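Local coordinates for capsule biosynthesis protein CapD small chain (Bacillus anthracis, PDB 3G9K) that cleaves the poly-gamma-D-glutamate capsule and, as a transpeptidase of two chains cut from one precursor, links it to the peptidoglycan, at residues T19-F23 with N36-Q40; K67-T71 with K154-D158; N114-I120 with G134-K140; A144-Q150 with A164-R169. All blocks are in the same frame, centred on the assembly; numbering follows the deposited sequence.

Contact 1 of 4, residues T19-F23 with N36-Q40; sequences TLSNF and NNQLQ. With GLU (glutamic acid), chain F.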
loop_
_atom_site.group_PDB
_atom_site.type_symbol
_atom_site.label_atom_id
_atom_site.label_comp_id
_atom_site.label_asym_id
_atom_site.label_seq_id
_atom_site.Cartn_x
_atom_site.Cartn_y
_atom_site.Cartn_z
ATOM N N THR B 19 -1.981 3.497 4.738
ATOM C CA THR B 19 -3.423 3.424 4.670
ATOM C C THR B 19 -4.174 4.135 5.796
ATOM O O THR B 19 -3.612 4.435 6.859
ATOM C CB THR B 19 -3.848 1.963 4.621
ATOM O OG1 THR B 19 -5.225 1.875 4.239
ATOM C CG2 THR B 19 -3.634 1.291 5.996
ATOM N N LEU B 20 -5.440 4.418 5.519
ATOM C CA LEU B 20 -6.434 4.821 6.500
ATOM C C LEU B 20 -7.464 3.706 6.747
ATOM O O LEU B 20 -8.317 3.817 7.556
ATOM C CB LEU B 20 -7.186 6.054 6.059
ATOM C CG LEU B 20 -6.457 7.336 5.769
ATOM C CD1 LEU B 20 -7.386 8.378 5.301
ATOM C CD2 LEU B 20 -5.655 7.783 6.915
ATOM N N SER B 21 -7.426 2.630 5.983
ATOM C CA SER B 21 -8.307 1.454 6.152
ATOM C C SER B 21 -9.736 1.513 5.608
ATOM O O SER B 21 -10.453 0.577 5.694
ATOM C CB SER B 21 -8.362 1.000 7.595
ATOM O OG SER B 21 -7.211 0.308 7.957
ATOM N N ASN B 22 -10.144 2.623 5.089
ATOM C CA ASN B 22 -11.330 2.772 4.312
ATOM C C ASN B 22 -10.965 4.071 3.701
ATOM O O ASN B 22 -10.099 4.733 4.180
ATOM C CB ASN B 22 -12.586 2.978 5.149
ATOM C CG ASN B 22 -13.884 2.933 4.326
ATOM O OD1 ASN B 22 -13.898 2.910 3.096
ATOM N ND2 ASN B 22 -14.988 2.918 5.031
ATOM N N PHE B 23 -11.604 4.421 2.614
ATOM C CA PHE B 23 -11.312 5.703 2.026
ATOM C C PHE B 23 -11.747 6.786 3.004
ATOM O O PHE B 23 -12.789 6.644 3.639
ATOM C CB PHE B 23 -12.011 5.839 0.691
ATOM C CG PHE B 23 -11.381 4.952 -0.398
ATOM C CD1 PHE B 23 -10.028 5.085 -0.710
ATOM C CD2 PHE B 23 -12.117 3.985 -1.058
ATOM C CE1 PHE B 23 -9.436 4.280 -1.682
ATOM C CE2 PHE B 23 -11.533 3.179 -2.032
ATOM C CZ PHE B 23 -10.200 3.314 -2.338
ATOM N N ASN B 36 -8.119 7.355 10.649
ATOM C CA ASN B 36 -8.281 5.992 10.246
ATOM C C ASN B 36 -9.463 5.316 10.923
ATOM O O ASN B 36 -9.840 5.677 12.044
ATOM C CB ASN B 36 -7.018 5.194 10.632
ATOM C CG ASN B 36 -6.874 5.036 12.155
ATOM O OD1 ASN B 36 -7.433 4.105 12.740
ATOM N ND2 ASN B 36 -6.124 5.928 12.786
ATOM N N ASN B 37 -9.993 4.281 10.270
ATOM C CA ASN B 37 -10.769 3.286 10.996
ATOM C C ASN B 37 -9.868 2.094 11.232
ATOM O O ASN B 37 -8.996 1.815 10.428
ATOM C CB ASN B 37 -12.041 2.881 10.253
ATOM C CG ASN B 37 -11.766 2.059 9.060
ATOM O OD1 ASN B 37 -12.052 0.848 9.026
ATOM N ND2 ASN B 37 -11.235 2.697 8.038
ATOM N N GLN B 38 -10.051 1.406 12.354
ATOM C CA GLN B 38 -9.219 0.281 12.682
ATOM C C GLN B 38 -10.094 -0.960 12.581
ATOM O O GLN B 38 -11.132 -1.030 13.224
ATOM C CB GLN B 38 -8.627 0.424 14.089
ATOM C CG GLN B 38 -7.493 -0.555 14.368
ATOM C CD GLN B 38 -6.890 -0.380 15.739
ATOM O OE1 GLN B 38 -7.299 0.503 16.482
ATOM N NE2 GLN B 38 -5.920 -1.221 16.081
ATOM N N LEU B 39 -9.697 -1.907 11.735
ATOM C CA LEU B 39 -10.436 -3.166 11.632
ATOM C C LEU B 39 -10.121 -3.980 12.875
ATOM O O LEU B 39 -8.978 -3.970 13.357
ATOM C CB LEU B 39 -10.072 -3.960 10.373
ATOM C CG LEU B 39 -10.863 -3.661 9.090
ATOM C CD1 LEU B 39 -12.321 -3.357 9.402
ATOM C CD2 LEU B 39 -10.248 -2.538 8.280
ATOM N N GLN B 40 -11.138 -4.670 13.393
ATOM C CA GLN B 40 -10.996 -5.515 14.580
ATOM C C GLN B 40 -10.562 -6.942 14.207
ATOM O O GLN B 40 -11.057 -7.937 14.752
ATOM C CB GLN B 40 -12.306 -5.505 15.367
ATOM C CG GLN B 40 -12.536 -4.172 16.117
ATOM C CD GLN B 40 -11.684 -4.056 17.386
ATOM O OE1 GLN B 40 -10.888 -4.948 17.701
ATOM N NE2 GLN B 40 -11.851 -2.959 18.119
HETATM N N GLU F . -10.259 -2.133 2.127
HETATM C CA GLU F . -9.222 -1.478 1.341
HETATM C C GLU F . -7.880 -1.388 2.095
HETATM O O GLU F . -7.865 -0.885 3.218
HETATM C CB GLU F . -9.734 -0.084 0.969
HETATM C CG GLU F . -8.666 0.918 0.576
HETATM C CD GLU F . -8.011 0.625 -0.747
HETATM O OE1 GLU F . -8.065 -0.531 -1.217
HETATM O OE2 GLU F . -7.418 1.579 -1.283
HETATM O OXT GLU F . -6.786 -1.786 1.631
HETATM O O HOH W 1 -5.757 2.108 9.192
HETATM O O HOH W 2 -7.410 -1.552 10.103
#
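This is a loop-to-loop contact at the glutamate pocket: the turn that follows strand 13-19 meets the extended segment 36-40, which runs on from strand 33-34. One direct hydrogen bond joins them, from N37 N to L20 O at 3.2 Å, and N36 CA also approaches L20 O at 3.5 Å in a CA-H...O contact. The turn itself is set by T19, whose OG1 accepts from S21 N at 2.9 Å in an ST turn; the same hydroxyl is hydrogen-bonded to OG1 of the nucleophile T1. S21 is turned toward segment 36-40, its CB 3.0 Å from N37 O. The N37 side chain lies against the turn, its ND2 3.4 Å from S21 CB and 3.2 Å from N22 CB. The first water sits 2.6 Å from S21 OG and bonds only weakly to N37 O at 3.5 Å; the second lies 2.8 Å from S21 OG and accepts a hydrogen bond from L39 N at 2.8 Å. L39 CD2 packs 4.1 Å from S21 CB. F23, pointing away from the partner segment, lays a ring face under CG of the bound glutamate, while N36 is hydrogen-bonded to G66 and G100 of the other CapD chain. Since T19, S21 and F23 belong to the ligand pocket, the link behind them to segment 36-40 is polar and partly water-mediated.

Contact 2 of 4, residues K67-T71 with K154-D158; sequences KDGET and KDERD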
loop_
_atom_site.group_PDB
_atom_site.type_symbol
_atom_site.label_atom_id
_atom_site.label_comp_id
_atom_site.label_asym_id
_atom_site.label_seq_id
_atom_site.Cartn_x
_atom_site.Cartn_y
_atom_site.Cartn_z
ATOM N N LYS B 67 17.122 -11.397 -7.799
ATOM C CA LYS B 67 17.950 -12.443 -8.418
ATOM C C LYS B 67 19.179 -11.781 -8.937
ATOM O O LYS B 67 19.182 -10.566 -9.139
ATOM C CB LYS B 67 17.276 -12.947 -9.667
ATOM C CG LYS B 67 16.613 -14.239 -9.499
ATOM C CD LYS B 67 16.061 -14.716 -10.820
ATOM C CE LYS B 67 15.319 -13.631 -11.533
ATOM N NZ LYS B 67 16.096 -12.985 -12.622
ATOM N N ASP B 68 20.195 -12.571 -9.263
ATOM C CA ASP B 68 21.284 -12.027 -10.041
ATOM C C ASP B 68 20.676 -11.408 -11.299
ATOM O O ASP B 68 19.892 -12.038 -12.002
ATOM C CB ASP B 68 22.309 -13.114 -10.424
ATOM C CG ASP B 68 23.046 -13.703 -9.215
ATOM O OD1 ASP B 68 22.836 -13.245 -8.059
ATOM O OD2 ASP B 68 23.849 -14.658 -9.420
ATOM N N GLY B 69 21.009 -10.166 -11.589
ATOM C CA GLY B 69 20.512 -9.576 -12.813
ATOM C C GLY B 69 19.165 -8.847 -12.727
ATOM O O GLY B 69 18.829 -8.114 -13.648
ATOM N N GLU B 70 18.396 -9.013 -11.650
ATOM C CA GLU B 70 17.094 -8.330 -11.577
ATOM C C GLU B 70 16.603 -8.027 -10.160
ATOM O O GLU B 70 16.672 -8.879 -9.275
ATOM C CB GLU B 70 16.012 -9.127 -12.316
ATOM C CG GLU B 70 14.728 -8.313 -12.513
ATOM C CD GLU B 70 13.647 -9.039 -13.298
ATOM O OE1 GLU B 70 12.979 -9.918 -12.736
ATOM O OE2 GLU B 70 13.457 -8.722 -14.475
ATOM N N THR B 71 16.074 -6.818 -9.974
ATOM C CA THR B 71 15.442 -6.440 -8.697
ATOM C C THR B 71 14.065 -5.913 -8.973
ATOM O O THR B 71 13.897 -5.143 -9.877
ATOM C CB THR B 71 16.313 -5.424 -7.947
ATOM O OG1 THR B 71 17.533 -6.099 -7.563
ATOM C CG2 THR B 71 15.599 -4.851 -6.693
ATOM N N LYS B 154 14.649 -3.103 -11.577
ATOM C CA LYS B 154 16.003 -2.751 -11.979
ATOM C C LYS B 154 16.657 -3.928 -12.696
ATOM O O LYS B 154 16.704 -5.018 -12.155
ATOM C CB LYS B 154 16.862 -2.355 -10.784
ATOM C CG LYS B 154 18.300 -2.016 -11.173
ATOM C CD LYS B 154 18.986 -1.126 -10.170
ATOM C CE LYS B 154 20.360 -0.711 -10.701
ATOM N NZ LYS B 154 21.220 -0.215 -9.602
ATOM N N ASP B 155 17.123 -3.697 -13.908
ATOM C CA ASP B 155 18.000 -4.620 -14.606
ATOM C C ASP B 155 19.373 -4.420 -14.044
ATOM O O ASP B 155 19.962 -3.417 -14.253
ATOM C CB ASP B 155 18.030 -4.319 -16.098
ATOM C CG ASP B 155 18.876 -5.312 -16.895
ATOM O OD1 ASP B 155 19.880 -5.789 -16.401
ATOM O OD2 ASP B 155 18.514 -5.587 -18.023
ATOM N N GLU B 156 19.862 -5.390 -13.311
ATOM C CA GLU B 156 21.054 -5.173 -12.568
ATOM C C GLU B 156 22.281 -5.381 -13.454
ATOM O O GLU B 156 23.346 -4.944 -13.123
ATOM C CB GLU B 156 21.153 -6.050 -11.315
ATOM C CG GLU B 156 20.096 -5.881 -10.264
ATOM C CD GLU B 156 20.392 -4.819 -9.251
ATOM O OE1 GLU B 156 21.434 -4.200 -9.308
ATOM O OE2 GLU B 156 19.535 -4.560 -8.413
ATOM N N ARG B 157 22.130 -6.049 -14.568
ATOM C CA ARG B 157 23.287 -6.212 -15.413
ATOM C C ARG B 157 23.643 -4.894 -15.996
ATOM O O ARG B 157 24.729 -4.419 -15.789
ATOM C CB ARG B 157 23.019 -7.183 -16.542
ATOM C CG ARG B 157 22.411 -8.456 -16.102
ATOM C CD ARG B 157 23.422 -9.533 -15.870
ATOM N NE ARG B 157 22.801 -10.698 -15.268
ATOM C CZ ARG B 157 23.460 -11.557 -14.517
ATOM N NH1 ARG B 157 22.851 -12.590 -13.995
ATOM N NH2 ARG B 157 24.741 -11.384 -14.312
ATOM N N ASP B 158 22.683 -4.331 -16.719
ATOM C CA ASP B 158 22.813 -3.200 -17.574
ATOM C C ASP B 158 22.528 -1.930 -16.842
ATOM O O ASP B 158 22.739 -0.844 -17.313
ATOM C CB ASP B 158 21.806 -3.347 -18.700
ATOM C CG ASP B 158 21.945 -4.674 -19.444
ATOM O OD1 ASP B 158 22.889 -4.790 -20.208
ATOM O OD2 ASP B 158 21.121 -5.591 -19.272
#
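Two neighbouring antiparallel strands meet here, at one end of the two inner strands of the four-stranded sheet 63-67, 70-75, 150-155, 160-164, where a type II beta turn from K67 to E70 forms the tight hairpin between strands 63-67 and 70-75. K67 closes that turn in both directions: its N donates to E70 O at 3.0 Å and its O accepts from E70 N at 3.1 Å. D68, at the exposed corner, approaches the other segment through its CB, 3.6 Å from R157 NH1. G69 follows with phi/psi of 90/-14°, where a CB would be jammed against the preceding carbonyl and would also strike R157 NE; the guanidinium of R157 instead lies with one face over G69 N. G69 O accepts from E156 N at 2.9 Å, just past the end of strand 150-155. E70 and D155 then form a non-hydrogen-bonded pair, E70 CA lying 3.4 Å from K154 O, while the E70 carboxylate is hydrogen-bonded to Y93 of the same chain and to Y231 of the other CapD chain. T71 and K154 are the hydrogen-bonded pair, with T71 N to K154 O at 2.9 Å and K154 N to T71 O at 2.8 Å. At the end of the strand, D155 OD1 accepts from D158 N at 3.2 Å in an Asx motif. E156 turns toward segment 67-71, where its OE2 accepts a hydrogen bond from T71 OG1 at 2.7 Å.

Contact 3 of 4, residues N114-I120 with G134-K140; sequences NTAYTEI and GLNVKKK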
loop_
_atom_site.group_PDB
_atom_site.type_symbol
_atom_site.label_atom_id
_atom_site.label_comp_id
_atom_site.label_asym_id
_atom_site.label_seq_id
_atom_site.Cartn_x
_atom_site.Cartn_y
_atom_site.Cartn_z
ATOM N N ASN B 114 -17.602 -18.761 -1.899
ATOM C CA ASN B 114 -17.905 -19.438 -3.147
ATOM C C ASN B 114 -18.106 -18.546 -4.378
ATOM O O ASN B 114 -18.374 -19.036 -5.415
ATOM C CB ASN B 114 -19.107 -20.353 -2.950
ATOM C CG ASN B 114 -19.004 -21.599 -3.727
ATOM O OD1 ASN B 114 -17.975 -22.257 -3.740
ATOM N ND2 ASN B 114 -20.087 -21.951 -4.404
ATOM N N THR B 115 -17.950 -17.243 -4.257
ATOM C CA THR B 115 -18.129 -16.299 -5.374
ATOM C C THR B 115 -16.797 -15.937 -6.049
ATOM O O THR B 115 -15.770 -15.783 -5.387
ATOM C CB THR B 115 -18.777 -14.956 -4.917
ATOM O OG1 THR B 115 -19.993 -15.203 -4.192
ATOM C CG2 THR B 115 -19.072 -14.054 -6.121
ATOM N N ALA B 116 -16.836 -15.793 -7.365
ATOM C CA ALA B 116 -15.714 -15.269 -8.123
ATOM C C ALA B 116 -16.101 -13.858 -8.578
ATOM O O ALA B 116 -17.070 -13.668 -9.309
ATOM C CB ALA B 116 -15.396 -16.163 -9.299
ATOM N N TYR B 117 -15.376 -12.861 -8.079
ATOM C CA TYR B 117 -15.586 -11.492 -8.499
ATOM C C TYR B 117 -14.716 -11.263 -9.714
ATOM O O TYR B 117 -13.566 -11.653 -9.726
ATOM C CB TYR B 117 -15.240 -10.513 -7.390
ATOM C CG TYR B 117 -16.216 -10.527 -6.228
ATOM C CD1 TYR B 117 -17.566 -10.204 -6.407
ATOM C CD2 TYR B 117 -15.782 -10.825 -4.948
ATOM C CE1 TYR B 117 -18.458 -10.195 -5.328
ATOM C CE2 TYR B 117 -16.665 -10.834 -3.864
ATOM C CZ TYR B 117 -17.994 -10.521 -4.059
ATOM O OH TYR B 117 -18.830 -10.526 -2.964
ATOM N N THR B 118 -15.283 -10.633 -10.730
ATOM C CA THR B 118 -14.659 -10.549 -12.033
ATOM C C THR B 118 -14.731 -9.097 -12.472
ATOM O O THR B 118 -15.731 -8.430 -12.262
ATOM C CB THR B 118 -15.389 -11.475 -13.056
ATOM O OG1 THR B 118 -15.009 -12.855 -12.824
ATOM C CG2 THR B 118 -15.036 -11.090 -14.423
ATOM N N GLU B 119 -13.660 -8.607 -13.083
ATOM C CA GLU B 119 -13.588 -7.205 -13.480
ATOM C C GLU B 119 -14.340 -6.926 -14.784
ATOM O O GLU B 119 -14.838 -5.807 -14.991
ATOM C CB GLU B 119 -12.121 -6.781 -13.587
ATOM C CG GLU B 119 -11.899 -5.287 -13.630
ATOM C CD GLU B 119 -10.428 -4.884 -13.413
ATOM O OE1 GLU B 119 -9.536 -5.729 -13.512
ATOM O OE2 GLU B 119 -10.163 -3.690 -13.205
ATOM N N ILE B 120 -14.401 -7.930 -15.658
ATOM C CA ILE B 120 -15.227 -7.886 -16.874
ATOM C C ILE B 120 -16.316 -8.951 -16.845
ATOM O O ILE B 120 -16.259 -9.923 -16.060
ATOM C CB ILE B 120 -14.416 -8.099 -18.191
ATOM C CG1 ILE B 120 -13.576 -9.394 -18.142
ATOM C CG2 ILE B 120 -13.540 -6.936 -18.439
ATOM C CD1 ILE B 120 -12.796 -9.720 -19.472
ATOM N N GLY B 134 -18.237 -25.609 -7.695
ATOM C CA GLY B 134 -19.255 -24.760 -8.292
ATOM C C GLY B 134 -19.152 -23.350 -7.750
ATOM O O GLY B 134 -19.794 -23.010 -6.759
ATOM N N LEU B 135 -18.329 -22.535 -8.404
ATOM C CA LEU B 135 -18.190 -21.117 -8.071
ATOM C C LEU B 135 -19.245 -20.348 -8.845
ATOM O O LEU B 135 -19.492 -20.653 -10.012
ATOM C CB LEU B 135 -16.802 -20.582 -8.476
ATOM C CG LEU B 135 -15.506 -21.118 -7.846
ATOM C CD1 LEU B 135 -15.546 -21.051 -6.324
ATOM C CD2 LEU B 135 -15.196 -22.526 -8.328
ATOM N N ASN B 136 -19.864 -19.355 -8.217
ATOM C CA ASN B 136 -20.709 -18.427 -8.969
ATOM C C ASN B 136 -19.946 -17.130 -9.227
ATOM O O ASN B 136 -18.965 -16.845 -8.547
ATOM C CB ASN B 136 -22.077 -18.201 -8.309
ATOM C CG ASN B 136 -21.987 -17.543 -6.957
ATOM O OD1 ASN B 136 -22.175 -16.331 -6.840
ATOM N ND2 ASN B 136 -21.730 -18.336 -5.921
ATOM N N VAL B 137 -20.388 -16.367 -10.222
ATOM C CA VAL B 137 -19.588 -15.279 -10.781
ATOM C C VAL B 137 -20.359 -13.971 -10.771
ATOM O O VAL B 137 -21.526 -13.937 -11.143
ATOM C CB VAL B 137 -19.145 -15.618 -12.216
ATOM C CG1 VAL B 137 -18.433 -14.451 -12.855
ATOM C CG2 VAL B 137 -18.247 -16.854 -12.210
ATOM N N LYS B 138 -19.696 -12.900 -10.346
ATOM C CA LYS B 138 -20.317 -11.584 -10.213
ATOM C C LYS B 138 -19.322 -10.492 -10.610
ATOM O O LYS B 138 -18.244 -10.390 -10.032
ATOM C CB LYS B 138 -20.782 -11.385 -8.764
ATOM C CG LYS B 138 -21.262 -9.967 -8.388
ATOM C CD LYS B 138 -22.730 -9.918 -7.940
ATOM C CE LYS B 138 -22.966 -8.832 -6.886
ATOM N NZ LYS B 138 -24.425 -8.571 -6.646
ATOM N N LYS B 139 -19.710 -9.674 -11.585
ATOM C CA LYS B 139 -18.886 -8.568 -12.058
ATOM C C LYS B 139 -18.909 -7.370 -11.099
ATOM O O LYS B 139 -19.974 -6.843 -10.775
ATOM C CB LYS B 139 -19.347 -8.123 -13.450
ATOM C CG LYS B 139 -18.670 -6.870 -13.961
ATOM C CD LYS B 139 -19.064 -6.585 -15.384
ATOM C CE LYS B 139 -18.760 -5.137 -15.757
ATOM N NZ LYS B 139 -18.856 -4.926 -17.240
ATOM N N LYS B 140 -17.725 -6.933 -10.669
ATOM C CA LYS B 140 -17.591 -5.752 -9.803
ATOM C C LYS B 140 -17.323 -4.495 -10.621
ATOM O O LYS B 140 -16.460 -4.484 -11.501
ATOM C CB LYS B 140 -16.477 -5.963 -8.777
ATOM C CG LYS B 140 -16.903 -6.726 -7.562
ATOM C CD LYS B 140 -17.672 -5.833 -6.624
ATOM C CE LYS B 140 -18.171 -6.615 -5.422
ATOM N NZ LYS B 140 -18.802 -5.700 -4.426
#
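Y117 adopts chi1 m, which brings its ring beside the second strand: CE1 stands 3.6 Å from K140 CE and 4.2 Å from K138 CG. K138, with chi1 t, leads its amine away, as its aliphatic part meets T115, whose CG2 (chi1 m) is 4.1 Å from K138 CB. On the face bearing A116, T118, V137 and K139, V137 with chi1 t sets CG2 4.1 Å from A116 CB and CG1 3.8 Å from T118 OG1; M268 of the other CapD chain packs on A116 and T118. The strands 115-118 and 136-139 are parallel, the two ends of a beta-alpha-beta crossover through helix 124-131. Their ladder runs through A116 N to N136 O (2.7 Å), K138 N to A116 O (2.9 Å) and T118 N to K138 O (3.1 Å). K139 is fully extended, its CD 3.9 Å from I120 C. At the start, N114 bends its amide round so that ND2 bonds weakly to G134 O at 2.6 Å.

Contact 4 of 4, residues A144-Q150 with A164-R169; sequences AFFGGVQ and AGDGRR. With GLU (glutamic acid), chain F.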
loop_
_atom_site.group_PDB
_atom_site.type_symbol
_atom_site.label_atom_id
_atom_site.label_comp_id
_atom_site.label_asym_id
_atom_site.label_seq_id
_atom_site.Cartn_x
_atom_site.Cartn_y
_atom_site.Cartn_z
ATOM N N ALA B 144 -11.168 0.415 -8.562
ATOM C CA ALA B 144 -10.399 0.380 -7.307
ATOM C C ALA B 144 -10.539 -0.942 -6.513
ATOM O O ALA B 144 -9.636 -1.313 -5.743
ATOM C CB ALA B 144 -10.753 1.595 -6.426
ATOM N N PHE B 145 -11.633 -1.679 -6.735
ATOM C CA PHE B 145 -11.856 -2.957 -6.063
ATOM C C PHE B 145 -10.736 -3.950 -6.345
ATOM O O PHE B 145 -10.393 -4.762 -5.504
ATOM C CB PHE B 145 -13.192 -3.560 -6.531
ATOM C CG PHE B 145 -13.545 -4.837 -5.854
ATOM C CD1 PHE B 145 -14.172 -4.828 -4.618
ATOM C CD2 PHE B 145 -13.211 -6.065 -6.425
ATOM C CE1 PHE B 145 -14.475 -5.984 -3.989
ATOM C CE2 PHE B 145 -13.508 -7.244 -5.784
ATOM C CZ PHE B 145 -14.149 -7.206 -4.562
ATOM N N PHE B 146 -10.205 -3.922 -7.556
ATOM C CA PHE B 146 -9.202 -4.901 -7.959
ATOM C C PHE B 146 -7.779 -4.392 -7.760
ATOM O O PHE B 146 -6.830 -4.979 -8.272
ATOM C CB PHE B 146 -9.470 -5.350 -9.392
ATOM C CG PHE B 146 -10.713 -6.199 -9.509
ATOM C CD1 PHE B 146 -10.677 -7.531 -9.182
ATOM C CD2 PHE B 146 -11.907 -5.649 -9.893
ATOM C CE1 PHE B 146 -11.817 -8.306 -9.265
ATOM C CE2 PHE B 146 -13.057 -6.437 -9.993
ATOM C CZ PHE B 146 -13.002 -7.748 -9.665
ATOM N N GLY B 147 -7.649 -3.286 -7.031
ATOM C CA GLY B 147 -6.335 -2.859 -6.506
ATOM C C GLY B 147 -5.677 -1.731 -7.262
ATOM O O GLY B 147 -6.339 -0.946 -7.895
ATOM N N GLY B 148 -4.350 -1.689 -7.205
ATOM C CA GLY B 148 -3.556 -0.568 -7.737
ATOM C C GLY B 148 -2.088 -0.896 -7.647
ATOM O O GLY B 148 -1.354 -0.298 -6.807
ATOM N N VAL B 149 -1.664 -1.834 -8.480
ATOM C CA VAL B 149 -0.312 -2.420 -8.393
ATOM C C VAL B 149 0.698 -1.385 -8.909
ATOM O O VAL B 149 0.536 -0.830 -10.000
ATOM C CB VAL B 149 -0.192 -3.736 -9.192
ATOM C CG1 VAL B 149 1.272 -4.282 -9.160
ATOM C CG2 VAL B 149 -1.220 -4.813 -8.692
ATOM N N GLN B 150 1.727 -1.127 -8.111
ATOM C CA GLN B 150 2.820 -0.232 -8.457
ATOM C C GLN B 150 4.112 -1.004 -8.288
ATOM O O GLN B 150 4.273 -1.695 -7.298
ATOM C CB GLN B 150 2.852 0.961 -7.510
ATOM C CG GLN B 150 1.614 1.708 -7.526
ATOM C CD GLN B 150 1.432 2.576 -8.764
ATOM O OE1 GLN B 150 2.396 3.075 -9.412
ATOM N NE2 GLN B 150 0.200 2.781 -9.087
ATOM N N ALA B 164 6.058 0.042 -13.552
ATOM C CA ALA B 164 4.682 -0.112 -13.961
ATOM C C ALA B 164 3.802 0.579 -12.954
ATOM O O ALA B 164 4.133 0.651 -11.778
ATOM C CB ALA B 164 4.309 -1.572 -14.072
ATOM N N GLY B 165 2.695 1.116 -13.445
ATOM C CA GLY B 165 1.702 1.754 -12.595
ATOM C C GLY B 165 0.325 1.226 -12.987
ATOM O O GLY B 165 0.105 0.820 -14.125
ATOM N N ASP B 166 -0.620 1.283 -12.076
ATOM C CA ASP B 166 -1.953 0.757 -12.335
ATOM C C ASP B 166 -2.924 1.898 -12.699
ATOM O O ASP B 166 -3.289 2.684 -11.856
ATOM C CB ASP B 166 -2.427 0.030 -11.085
ATOM C CG ASP B 166 -3.506 -0.986 -11.360
ATOM O OD1 ASP B 166 -4.384 -0.747 -12.225
ATOM O OD2 ASP B 166 -3.495 -2.013 -10.648
ATOM N N GLY B 167 -3.377 1.907 -13.943
ATOM C CA GLY B 167 -4.405 2.863 -14.404
ATOM C C GLY B 167 -5.696 2.883 -13.599
ATOM O O GLY B 167 -6.402 3.889 -13.561
ATOM N N ARG B 168 -5.999 1.794 -12.899
ATOM C CA ARG B 168 -7.150 1.819 -12.005
ATOM C C ARG B 168 -7.104 2.933 -10.967
ATOM O O ARG B 168 -8.144 3.344 -10.517
ATOM C CB ARG B 168 -7.348 0.474 -11.309
ATOM C CG ARG B 168 -7.592 -0.675 -12.271
ATOM C CD ARG B 168 -7.330 -2.010 -11.584
ATOM N NE ARG B 168 -7.547 -3.135 -12.476
ATOM C CZ ARG B 168 -6.660 -3.533 -13.395
ATOM N NH1 ARG B 168 -5.491 -2.914 -13.507
ATOM N NH2 ARG B 168 -6.916 -4.566 -14.169
ATOM N N ARG B 169 -5.898 3.387 -10.596
ATOM C CA ARG B 169 -5.630 4.411 -9.569
ATOM C C ARG B 169 -4.869 5.607 -10.153
ATOM O O ARG B 169 -4.349 6.437 -9.403
ATOM C CB ARG B 169 -4.733 3.828 -8.461
ATOM C CG ARG B 169 -5.281 2.609 -7.749
ATOM C CD ARG B 169 -5.982 2.902 -6.412
ATOM N NE ARG B 169 -6.671 1.695 -5.948
ATOM C CZ ARG B 169 -7.065 1.447 -4.701
ATOM N NH1 ARG B 169 -6.850 2.325 -3.718
ATOM N NH2 ARG B 169 -7.663 0.300 -4.442
HETATM N N GLU F . -10.259 -2.133 2.127
HETATM C CA GLU F . -9.222 -1.478 1.341
HETATM C C GLU F . -7.880 -1.388 2.095
HETATM O O GLU F . -7.865 -0.885 3.218
HETATM C CB GLU F . -9.734 -0.084 0.969
HETATM C CG GLU F . -8.666 0.918 0.576
HETATM C CD GLU F . -8.011 0.625 -0.747
HETATM O OE1 GLU F . -8.065 -0.531 -1.217
HETATM O OE2 GLU F . -7.418 1.579 -1.283
HETATM O OXT GLU F . -6.786 -1.786 1.631
#
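R169, in the conformer given, shares its guanidinium between protein and ligand. R169 NE donates to G147 O at 3.3 Å, and R169 NH2 weakly to A144 O at 2.9 Å. R169 NH1 donates to OE2 of the bound glutamate at 2.6 Å. A weak bond runs from R169 NH2 to the ligand's OE1 at 3.4 Å; A144 CB lies over one face. A144 O also accepts from G147 N at 3.1 Å, so it has two donors. D166 is equally well used: its OD2 accepts from V149 N at 2.8 Å and pairs with R108 in a salt bridge, while OD1 takes R168 N at 3.1 Å in an Asx turn and R168 NH1 at 2.8 Å in a salt bridge. R168 NE pairs in turn with E119. G148 CA lies 3.6 Å from R169 CG, where a side chain would clash. The loops before strand 150-155 and after strand 160-164 thus hold R169 beside the nucleophile T1, binding the glutamate side-chain carboxylate in the active site of this gamma-glutamyltransferase-family, Ntn-hydrolase-clan enzyme.

From the N terminus, contact 1 closes first, drawing the turn after strand 13-19 and segment 36-40 together across the excursion that holds strands 29-30 and 33-34. Contact 2 then spans the longest interval, joining strand 70-75 to strand 150-155 over the helices between them. Contact 3 falls wholly within that interval and closes the beta-alpha-beta unit, its centre about 38 Å from that of contact 2. Contact 4 crosses contact 2, their segments alternating along the chain. It also touches contacts 1 and 3: E119 of contact 3 forms a salt bridge with R168, and T118, E119 and K140 pack on F146, while F23 of contact 1 packs on R169 beside the same bound glutamate.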